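Local coordinates for CHAD domain protein (Streptomyces chartreusis, PDB 6RN5), which probably binds polyphosphate through its helical CHAD domain, as a bacterial phosin, and also binds copper ions, at residues L260-S265 with V269-D274; A275-V280 with N315-A320. One frame throughout, in Å; residues are numbered along the deposited sequence.

Contact 1 (L260-S265 with V269-D274). With CU (copper (II) ion), chain B; SO4 (sulfate ion), chain H.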
ATOM      1  N   LEU A 260       7.788  -1.571  -6.332  1.00 39.34           N
ATOM      2  CA  LEU A 260       7.807  -2.086  -4.981  1.00 40.07           C
ATOM      3  C   LEU A 260       8.615  -3.371  -4.841  1.00 36.66           C
ATOM      4  O   LEU A 260       9.107  -3.691  -3.766  1.00 44.14           O
ATOM      5  CB  LEU A 260       6.378  -2.270  -4.505  1.00 39.84           C
ATOM      6  CG  LEU A 260       5.576  -0.980  -4.607  1.00 44.52           C
ATOM      7  CD1 LEU A 260       4.115  -1.220  -4.272  1.00 45.22           C
ATOM      8  CD2 LEU A 260       6.157   0.082  -3.690  1.00 45.12           C
ATOM      9  N   ILE A 261       8.805  -4.096  -5.917  1.00 38.31           N
ATOM     10  CA  ILE A 261       9.708  -5.220  -5.878  1.00 42.75           C
ATOM     11  C   ILE A 261      10.758  -4.907  -6.914  1.00 42.80           C
ATOM     12  O   ILE A 261      10.442  -4.767  -8.085  1.00 53.61           O
ATOM     13  CB  ILE A 261       9.007  -6.545  -6.226  1.00 45.53           C
ATOM     14  CG1 ILE A 261       7.724  -6.734  -5.422  1.00 44.43           C
ATOM     15  CG2 ILE A 261       9.939  -7.698  -5.903  1.00 45.20           C
ATOM     16  CD1 ILE A 261       6.846  -7.875  -5.930  1.00 45.89           C
ATOM     17  N   HIS A 262      11.984  -4.709  -6.457  1.00 45.88           N
ATOM     18  CA  HIS A 262      13.136  -4.452  -7.333  1.00 43.16           C
ATOM     19  C   HIS A 262      14.325  -5.033  -6.609  1.00 44.64           C
ATOM     20  O   HIS A 262      14.258  -5.226  -5.376  1.00 41.47           O
ATOM     21  CB  HIS A 262      13.350  -2.937  -7.603  1.00 40.52           C
ATOM     22  CG  HIS A 262      13.682  -2.139  -6.378  1.00 38.82           C
ATOM     23  ND1 HIS A 262      14.867  -2.281  -5.687  1.00 36.16           N
ATOM     24  CD2 HIS A 262      12.954  -1.233  -5.684  1.00 38.44           C
ATOM     25  CE1 HIS A 262      14.869  -1.475  -4.644  1.00 37.83           C
ATOM     26  NE2 HIS A 262      13.717  -0.826  -4.620  1.00 38.12           N
ATOM     27  N   GLY A 263      15.390  -5.330  -7.360  1.00 47.41           N
ATOM     28  CA  GLY A 263      16.667  -5.758  -6.768  1.00 54.25           C
ATOM     29  C   GLY A 263      17.554  -4.579  -6.370  1.00 55.98           C
ATOM     30  O   GLY A 263      17.136  -3.414  -6.427  1.00 53.50           O
ATOM     31  N   LEU A 264      18.797  -4.862  -5.998  1.00 65.53           N
ATOM     32  CA  LEU A 264      19.678  -3.820  -5.474  1.00 74.07           C
ATOM     33  C   LEU A 264      21.101  -3.981  -5.977  1.00 82.66           C
ATOM     34  O   LEU A 264      21.783  -4.924  -5.589  1.00 76.49           O
ATOM     35  CB  LEU A 264      19.672  -3.834  -3.921  1.00 77.83           C
ATOM     36  CG  LEU A 264      18.534  -3.191  -3.092  1.00 74.83           C
ATOM     37  CD1 LEU A 264      18.892  -3.205  -1.612  1.00 79.62           C
ATOM     38  CD2 LEU A 264      18.231  -1.750  -3.511  1.00 74.79           C
ATOM     39  N   SER A 265      21.530  -3.051  -6.836  1.00100.29           N
ATOM     40  CA  SER A 265      22.942  -2.903  -7.258  1.00110.58           C
ATOM     41  C   SER A 265      23.368  -1.429  -7.157  1.00119.51           C
ATOM     42  O   SER A 265      22.506  -0.542  -7.160  1.00122.26           O
ATOM     43  CB  SER A 265      23.136  -3.348  -8.714  1.00108.34           C
ATOM     44  OG  SER A 265      22.197  -4.326  -9.091  1.00108.58           O
ATOM     45  N   VAL A 269      19.117   2.263 -10.482  1.00 85.13           N
ATOM     46  CA  VAL A 269      18.430   3.446  -9.969  1.00 73.84           C
ATOM     47  C   VAL A 269      17.003   3.015  -9.649  1.00 63.31           C
ATOM     48  O   VAL A 269      16.118   3.140 -10.493  1.00 62.66           O
ATOM     49  CB  VAL A 269      18.382   4.599 -10.977  1.00 77.24           C
ATOM     50  CG1 VAL A 269      17.771   5.827 -10.303  1.00 74.78           C
ATOM     51  CG2 VAL A 269      19.774   4.899 -11.531  1.00 82.47           C
ATOM     52  N   PRO A 270      16.766   2.484  -8.434  1.00 56.37           N
ATOM     53  CA  PRO A 270      15.447   1.878  -8.202  1.00 53.56           C
ATOM     54  C   PRO A 270      14.276   2.893  -8.159  1.00 46.86           C
ATOM     55  O   PRO A 270      13.197   2.588  -8.642  1.00 43.42           O
ATOM     56  CB  PRO A 270      15.644   1.112  -6.882  1.00 53.48           C
ATOM     57  CG  PRO A 270      16.742   1.834  -6.182  1.00 58.61           C
ATOM     58  CD  PRO A 270      17.639   2.396  -7.243  1.00 56.43           C
ATOM     59  N   HIS A 271      14.523   4.110  -7.675  1.00 44.17           N
ATOM     60  CA  HIS A 271      13.468   5.116  -7.476  1.00 40.83           C
ATOM     61  C   HIS A 271      13.927   6.437  -8.084  1.00 44.25           C
ATOM     62  O   HIS A 271      14.286   7.359  -7.374  1.00 33.16           O
ATOM     63  CB  HIS A 271      13.179   5.218  -5.966  1.00 40.17           C
ATOM     64  CG  HIS A 271      12.684   3.926  -5.388  1.00 35.01           C
ATOM     65  ND1 HIS A 271      11.459   3.398  -5.729  1.00 36.51           N
ATOM     66  CD2 HIS A 271      13.261   3.025  -4.563  1.00 36.50           C
ATOM     67  CE1 HIS A 271      11.283   2.244  -5.115  1.00 40.13           C
ATOM     68  NE2 HIS A 271      12.364   1.982  -4.404  1.00 35.10           N
ATOM     69  N   PRO A 272      13.908   6.521  -9.430  1.00 49.99           N
ATOM     70  CA  PRO A 272      14.552   7.620 -10.150  1.00 47.84           C
ATOM     71  C   PRO A 272      13.912   8.969  -9.905  1.00 43.78           C
ATOM     72  O   PRO A 272      14.623   9.965  -9.792  1.00 41.71           O
ATOM     73  CB  PRO A 272      14.409   7.203 -11.630  1.00 51.34           C
ATOM     74  CG  PRO A 272      13.319   6.157 -11.652  1.00 51.19           C
ATOM     75  CD  PRO A 272      13.441   5.456 -10.346  1.00 49.99           C
ATOM     76  N   GLN A 273      12.588   9.001  -9.815  1.00 44.15           N
ATOM     77  CA  GLN A 273      11.876  10.231  -9.479  1.00 48.34           C
ATOM     78  C   GLN A 273      12.208  10.809  -8.119  1.00 45.00           C
ATOM     79  O   GLN A 273      11.956  11.980  -7.903  1.00 52.17           O
ATOM     80  CB  GLN A 273      10.379  10.036  -9.555  1.00 57.86           C
ATOM     81  CG  GLN A 273       9.889   9.795 -10.966  1.00 67.40           C
ATOM     82  CD  GLN A 273       8.376   9.799 -11.062  1.00 76.06           C
ATOM     83  OE1 GLN A 273       7.702  10.678 -10.517  1.00 86.17           O
ATOM     84  NE2 GLN A 273       7.833   8.814 -11.765  1.00 84.45           N
ATOM     85  N   ASP A 274      12.771  10.035  -7.205  1.00 38.61           N
ATOM     86  CA  ASP A 274      13.190  10.636  -5.927  1.00 38.56           C
ATOM     87  C   ASP A 274      14.152  11.815  -6.138  1.00 39.05           C
ATOM     88  O   ASP A 274      14.092  12.783  -5.380  1.00 35.28           O
ATOM     89  CB  ASP A 274      13.868   9.607  -4.999  1.00 34.19           C
ATOM     90  CG  ASP A 274      12.851   8.673  -4.286  1.00 34.19           C
ATOM     91  OD1 ASP A 274      11.660   8.674  -4.612  1.00 34.83           O
ATOM     92  OD2 ASP A 274      13.272   7.916  -3.421  1.00 34.47           O
TER
HETATM   93 CU    CU B 401      12.900   0.589  -3.163  1.00 31.38          CU
HETATM   94  S   SO4 H 407       9.923   6.511  -8.040  1.00 59.58           S
HETATM   95  O1  SO4 H 407      10.588   6.571  -9.381  1.00 64.92           O
HETATM   96  O2  SO4 H 407      10.729   7.431  -7.169  1.00 58.23           O
HETATM   97  O3  SO4 H 407       8.572   7.072  -8.054  1.00 59.45           O
HETATM   98  O4  SO4 H 407       9.814   5.063  -7.592  1.00 55.29           O
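The backbones of His-262 and Pro-270 approach to 6.8 Å between their CA atoms, neither segment forming regular helix or strand, and a type I beta turn from His-271 to Asp-274 leads into helix 274-295. Across this gap the rings of His-262 and His-271 converge on one copper ion. Their NE2 atoms, 3.1 Å apart, are held close by the metal and not by a hydrogen bond. His-262 NE2 lies 2.2 Å from copper and His-271 NE2 1.9 Å. The ring planes are inclined at 75°. Pro-270 CB sits over the centre of the His-262 ring in a CH-pi contact, 3.5 Å from the centroid. In the ring plane, His-262 ND1 donates to Gly-263 O at 2.6 Å, which, with the metal bond at NE2, holds the ring's rotation. His-348 completes the histidine set of this copper site, which joins the surface loop to helix 338-366. With CG beside the backbone N (chi1 -61°), the His-271 ring turns NE2 to copper and ND1 to a sulfate, probably from the crystallisation liquor; ND1 donates to sulfate O4, 3.0 Å away and nearly straight at 166°. Gln-273 N reaches sulfate O1, and Arg-359 adds a further bond.

Contact 2 (A275-V280 with N315-A320). With SO4 (sulfate ion), chain F.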
ATOM      1  N   ALA A 275      15.044  11.728  -7.137  1.00 34.94           N
ATOM      2  CA  ALA A 275      16.127  12.732  -7.250  1.00 38.30           C
ATOM      3  C   ALA A 275      15.583  14.144  -7.505  1.00 37.13           C
ATOM      4  O   ALA A 275      15.946  15.056  -6.818  1.00 41.07           O
ATOM      5  CB  ALA A 275      17.195  12.333  -8.286  1.00 36.63           C
ATOM      6  N   PRO A 276      14.664  14.309  -8.457  1.00 39.75           N
ATOM      7  CA  PRO A 276      14.139  15.682  -8.613  1.00 39.46           C
ATOM      8  C   PRO A 276      13.431  16.261  -7.368  1.00 36.28           C
ATOM      9  O   PRO A 276      13.542  17.451  -7.103  1.00 35.71           O
ATOM     10  CB  PRO A 276      13.159  15.562  -9.786  1.00 40.07           C
ATOM     11  CG  PRO A 276      13.170  14.114 -10.225  1.00 40.50           C
ATOM     12  CD  PRO A 276      14.355  13.440  -9.610  1.00 40.25           C
ATOM     13  N   TRP A 277      12.703  15.426  -6.639  1.00 33.54           N
ATOM     14  CA  TRP A 277      12.060  15.821  -5.367  1.00 34.26           C
ATOM     15  C   TRP A 277      13.060  16.219  -4.268  1.00 32.62           C
ATOM     16  O   TRP A 277      12.868  17.202  -3.534  1.00 29.92           O
ATOM     17  CB  TRP A 277      11.187  14.687  -4.862  1.00 35.00           C
ATOM     18  CG  TRP A 277       9.984  14.544  -5.683  1.00 36.37           C
ATOM     19  CD1 TRP A 277       9.833  13.785  -6.798  1.00 37.48           C
ATOM     20  CD2 TRP A 277       8.738  15.199  -5.477  1.00 36.77           C
ATOM     21  NE1 TRP A 277       8.570  13.917  -7.293  1.00 35.89           N
ATOM     22  CE2 TRP A 277       7.879  14.788  -6.501  1.00 36.23           C
ATOM     23  CE3 TRP A 277       8.269  16.087  -4.526  1.00 37.89           C
ATOM     24  CZ2 TRP A 277       6.590  15.224  -6.594  1.00 37.04           C
ATOM     25  CZ3 TRP A 277       6.969  16.518  -4.619  1.00 37.71           C
ATOM     26  CH2 TRP A 277       6.152  16.094  -5.636  1.00 39.74           C
ATOM     27  N   HIS A 278      14.138  15.462  -4.189  1.00 31.81           N
ATOM     28  CA  HIS A 278      15.190  15.781  -3.233  1.00 35.16           C
ATOM     29  C   HIS A 278      15.950  17.017  -3.615  1.00 33.98           C
ATOM     30  O   HIS A 278      16.394  17.767  -2.729  1.00 29.69           O
ATOM     31  CB  HIS A 278      16.113  14.589  -2.995  1.00 35.62           C
ATOM     32  CG  HIS A 278      15.409  13.453  -2.309  1.00 40.36           C
ATOM     33  ND1 HIS A 278      15.895  12.160  -2.291  1.00 41.62           N
ATOM     34  CD2 HIS A 278      14.211  13.412  -1.677  1.00 41.84           C
ATOM     35  CE1 HIS A 278      15.046  11.384  -1.641  1.00 43.36           C
ATOM     36  NE2 HIS A 278      14.012  12.116  -1.260  1.00 41.59           N
ATOM     37  N   GLN A 279      16.078  17.265  -4.916  1.00 31.36           N
ATOM     38  CA  GLN A 279      16.621  18.560  -5.368  1.00 32.91           C
ATOM     39  C   GLN A 279      15.707  19.737  -5.014  1.00 30.99           C
ATOM     40  O   GLN A 279      16.144  20.760  -4.537  1.00 31.18           O
ATOM     41  CB  GLN A 279      16.894  18.520  -6.877  1.00 38.11           C
ATOM     42  CG  GLN A 279      17.714  19.698  -7.376  1.00 45.79           C
ATOM     43  CD  GLN A 279      18.999  19.883  -6.566  1.00 54.79           C
ATOM     44  OE1 GLN A 279      19.617  18.902  -6.101  1.00 65.99           O
ATOM     45  NE2 GLN A 279      19.411  21.133  -6.400  1.00 54.45           N
ATOM     46  N   VAL A 280      14.427  19.590  -5.240  1.00 30.53           N
ATOM     47  CA  VAL A 280      13.497  20.582  -4.776  1.00 31.09           C
ATOM     48  C   VAL A 280      13.576  20.804  -3.254  1.00 30.72           C
ATOM     49  O   VAL A 280      13.507  21.942  -2.812  1.00 29.22           O
ATOM     50  CB  VAL A 280      12.085  20.256  -5.266  1.00 30.61           C
ATOM     51  CG1 VAL A 280      11.006  20.985  -4.487  1.00 30.14           C
ATOM     52  CG2 VAL A 280      11.998  20.597  -6.752  1.00 34.62           C
ATOM     53  N   ASN A 315      10.720  16.776   3.840  1.00 31.78           N
ATOM     54  CA  ASN A 315      11.513  15.979   4.803  1.00 30.28           C
ATOM     55  C   ASN A 315      10.940  14.562   4.986  1.00 28.53           C
ATOM     56  O   ASN A 315      11.682  13.608   5.152  1.00 29.65           O
ATOM     57  CB  ASN A 315      11.611  16.645   6.171  1.00 32.20           C
ATOM     58  CG  ASN A 315      12.459  17.910   6.180  1.00 38.00           C
ATOM     59  OD1 ASN A 315      13.282  18.180   5.271  1.00 42.40           O
ATOM     60  ND2 ASN A 315      12.269  18.700   7.225  1.00 36.48           N
ATOM     61  N   ARG A 316       9.633  14.421   4.974  1.00 30.83           N
ATOM     62  CA  ARG A 316       9.051  13.117   5.119  1.00 33.49           C
ATOM     63  C   ARG A 316       9.364  12.309   3.886  1.00 32.96           C
ATOM     64  O   ARG A 316       9.631  11.119   3.965  1.00 31.63           O
ATOM     65  CB  ARG A 316       7.552  13.226   5.401  1.00 40.42           C
ATOM     66  CG  ARG A 316       7.297  13.526   6.891  1.00 48.40           C
ATOM     67  CD  ARG A 316       6.161  14.500   7.142  1.00 58.91           C
ATOM     68  NE  ARG A 316       4.907  14.117   6.491  1.00 62.62           N
ATOM     69  CZ  ARG A 316       4.049  14.959   5.896  1.00 68.63           C
ATOM     70  NH1 ARG A 316       4.287  16.265   5.821  1.00 64.07           N
ATOM     71  NH2 ARG A 316       2.939  14.473   5.340  1.00 81.34           N
ATOM     72  N   HIS A 317       9.337  12.968   2.732  1.00 31.94           N
ATOM     73  CA  HIS A 317       9.683  12.326   1.471  1.00 30.65           C
ATOM     74  C   HIS A 317      11.084  11.701   1.554  1.00 29.55           C
ATOM     75  O   HIS A 317      11.306  10.560   1.225  1.00 31.18           O
ATOM     76  CB  HIS A 317       9.582  13.343   0.343  1.00 30.49           C
ATOM     77  CG  HIS A 317       9.802  12.769  -1.019  1.00 30.49           C
ATOM     78  ND1 HIS A 317      11.019  12.290  -1.430  1.00 29.96           N
ATOM     79  CD2 HIS A 317       8.962  12.594  -2.060  1.00 30.99           C
ATOM     80  CE1 HIS A 317      10.921  11.855  -2.678  1.00 30.99           C
ATOM     81  NE2 HIS A 317       9.689  12.031  -3.087  1.00 28.68           N
ATOM     82  N   ARG A 318      12.023  12.484   2.010  1.00 30.80           N
ATOM     83  CA  ARG A 318      13.391  12.082   2.101  1.00 33.74           C
ATOM     84  C   ARG A 318      13.560  10.987   3.147  1.00 33.87           C
ATOM     85  O   ARG A 318      14.210   9.989   2.875  1.00 32.22           O
ATOM     86  CB  ARG A 318      14.248  13.304   2.451  1.00 38.66           C
ATOM     87  CG  ARG A 318      15.745  13.104   2.260  1.00 43.46           C
ATOM     88  CD  ARG A 318      16.420  12.582   3.493  1.00 49.17           C
ATOM     89  NE  ARG A 318      16.294  13.489   4.631  1.00 54.13           N
ATOM     90  CZ  ARG A 318      17.255  14.308   5.069  1.00 58.78           C
ATOM     91  NH1 ARG A 318      18.451  14.381   4.474  1.00 55.74           N
ATOM     92  NH2 ARG A 318      17.015  15.052   6.135  1.00 65.13           N
ATOM     93  N   ASP A 319      12.963  11.174   4.324  1.00 30.85           N
ATOM     94  CA  ASP A 319      13.051  10.201   5.387  1.00 31.63           C
ATOM     95  C   ASP A 319      12.380   8.906   4.968  1.00 32.42           C
ATOM     96  O   ASP A 319      12.930   7.835   5.201  1.00 33.86           O
ATOM     97  CB  ASP A 319      12.404  10.707   6.710  1.00 31.11           C
ATOM     98  CG  ASP A 319      13.188  11.868   7.358  1.00 35.26           C
ATOM     99  OD1 ASP A 319      14.344  12.153   6.978  1.00 33.18           O
ATOM    100  OD2 ASP A 319      12.616  12.530   8.230  1.00 40.34           O
ATOM    101  N   ALA A 320      11.190   8.983   4.375  1.00 29.71           N
ATOM    102  CA  ALA A 320      10.518   7.748   3.955  1.00 29.62           C
ATOM    103  C   ALA A 320      11.331   7.035   2.855  1.00 30.61           C
ATOM    104  O   ALA A 320      11.443   5.791   2.815  1.00 28.35           O
ATOM    105  CB  ALA A 320       9.105   8.054   3.483  1.00 32.19           C
TER
HETATM  106  S   SO4 F 405      20.308  17.470   5.890  1.00 75.10           S
HETATM  107  O1  SO4 F 405      21.404  18.428   6.228  1.00 79.86           O
HETATM  108  O2  SO4 F 405      19.137  17.761   6.726  1.00 73.23           O
HETATM  109  O3  SO4 F 405      19.908  17.553   4.429  1.00 71.84           O
HETATM  110  O4  SO4 F 405      20.798  16.126   6.271  1.00 76.92           O
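Trp-277 and His-278, neighbours on helix 274-295, meet His-317 and Arg-318 on helix 305-331, where the two short helical segments run at 135° to each other with their axes 9.9 Å apart. Trp-277 touches first: its CB lies over one face of the His-317 imidazole, 3.5 Å from His-317 NE2, in a CH-pi contact. The indole leads away from helix 305-331; its five-membered ring, within 16° of parallel to the His-317 ring, is slid aside and barely overlaps it. The indole also makes a cation-pi contact with Arg-359 of helix 338-366. His-278 comes at the edge of the same imidazole, its NE2 lying in the plane of the His-317 ring, 3.0 Å from His-317 ND1, in a weak, strongly bent hydrogen bond. Arg-318 lies beside it, with CG over one face of the His-278 ring, offset toward the rim. Bends at chi2 and chi3 carry the guanidinium away from His-278: NE makes a salt bridge with Asp-319 OD1 at 3.3 Å, its hydrogen bond weak, while NH1 and NH2 make weak bonds to a sulfate that Arg-281 also holds. In His-317, CG anti to the backbone N (chi1 -175°) carries the ring across toward helix 274-295. Its NE2 accepts from Arg-359 NE, and this cationic donor probably keeps the imidazole neutral, with its proton on ND1.

Following the chain, contact 1 closes first: after helix 229-244, residues 260-265 and 269-274 fold back on each other across three intervening residues. Asp-274 then begins helix 274-295, and contact 2 opens at once with residues 275-280. It closes a longer, mostly helical loop when residues 315-320 of helix 305-331 return beside it, so the contacts follow in series, neither nested nor crossing. Their centres are 15 Å apart, yet they touch where Asp-274 OD1 packs 3.8 Å from His-317 CE1. Helix 338-366 reaches both: Arg-359 forms a salt bridge with Asp-274 and hydrogen-bonds to His-317, tying the metal-binding loop to the helical body.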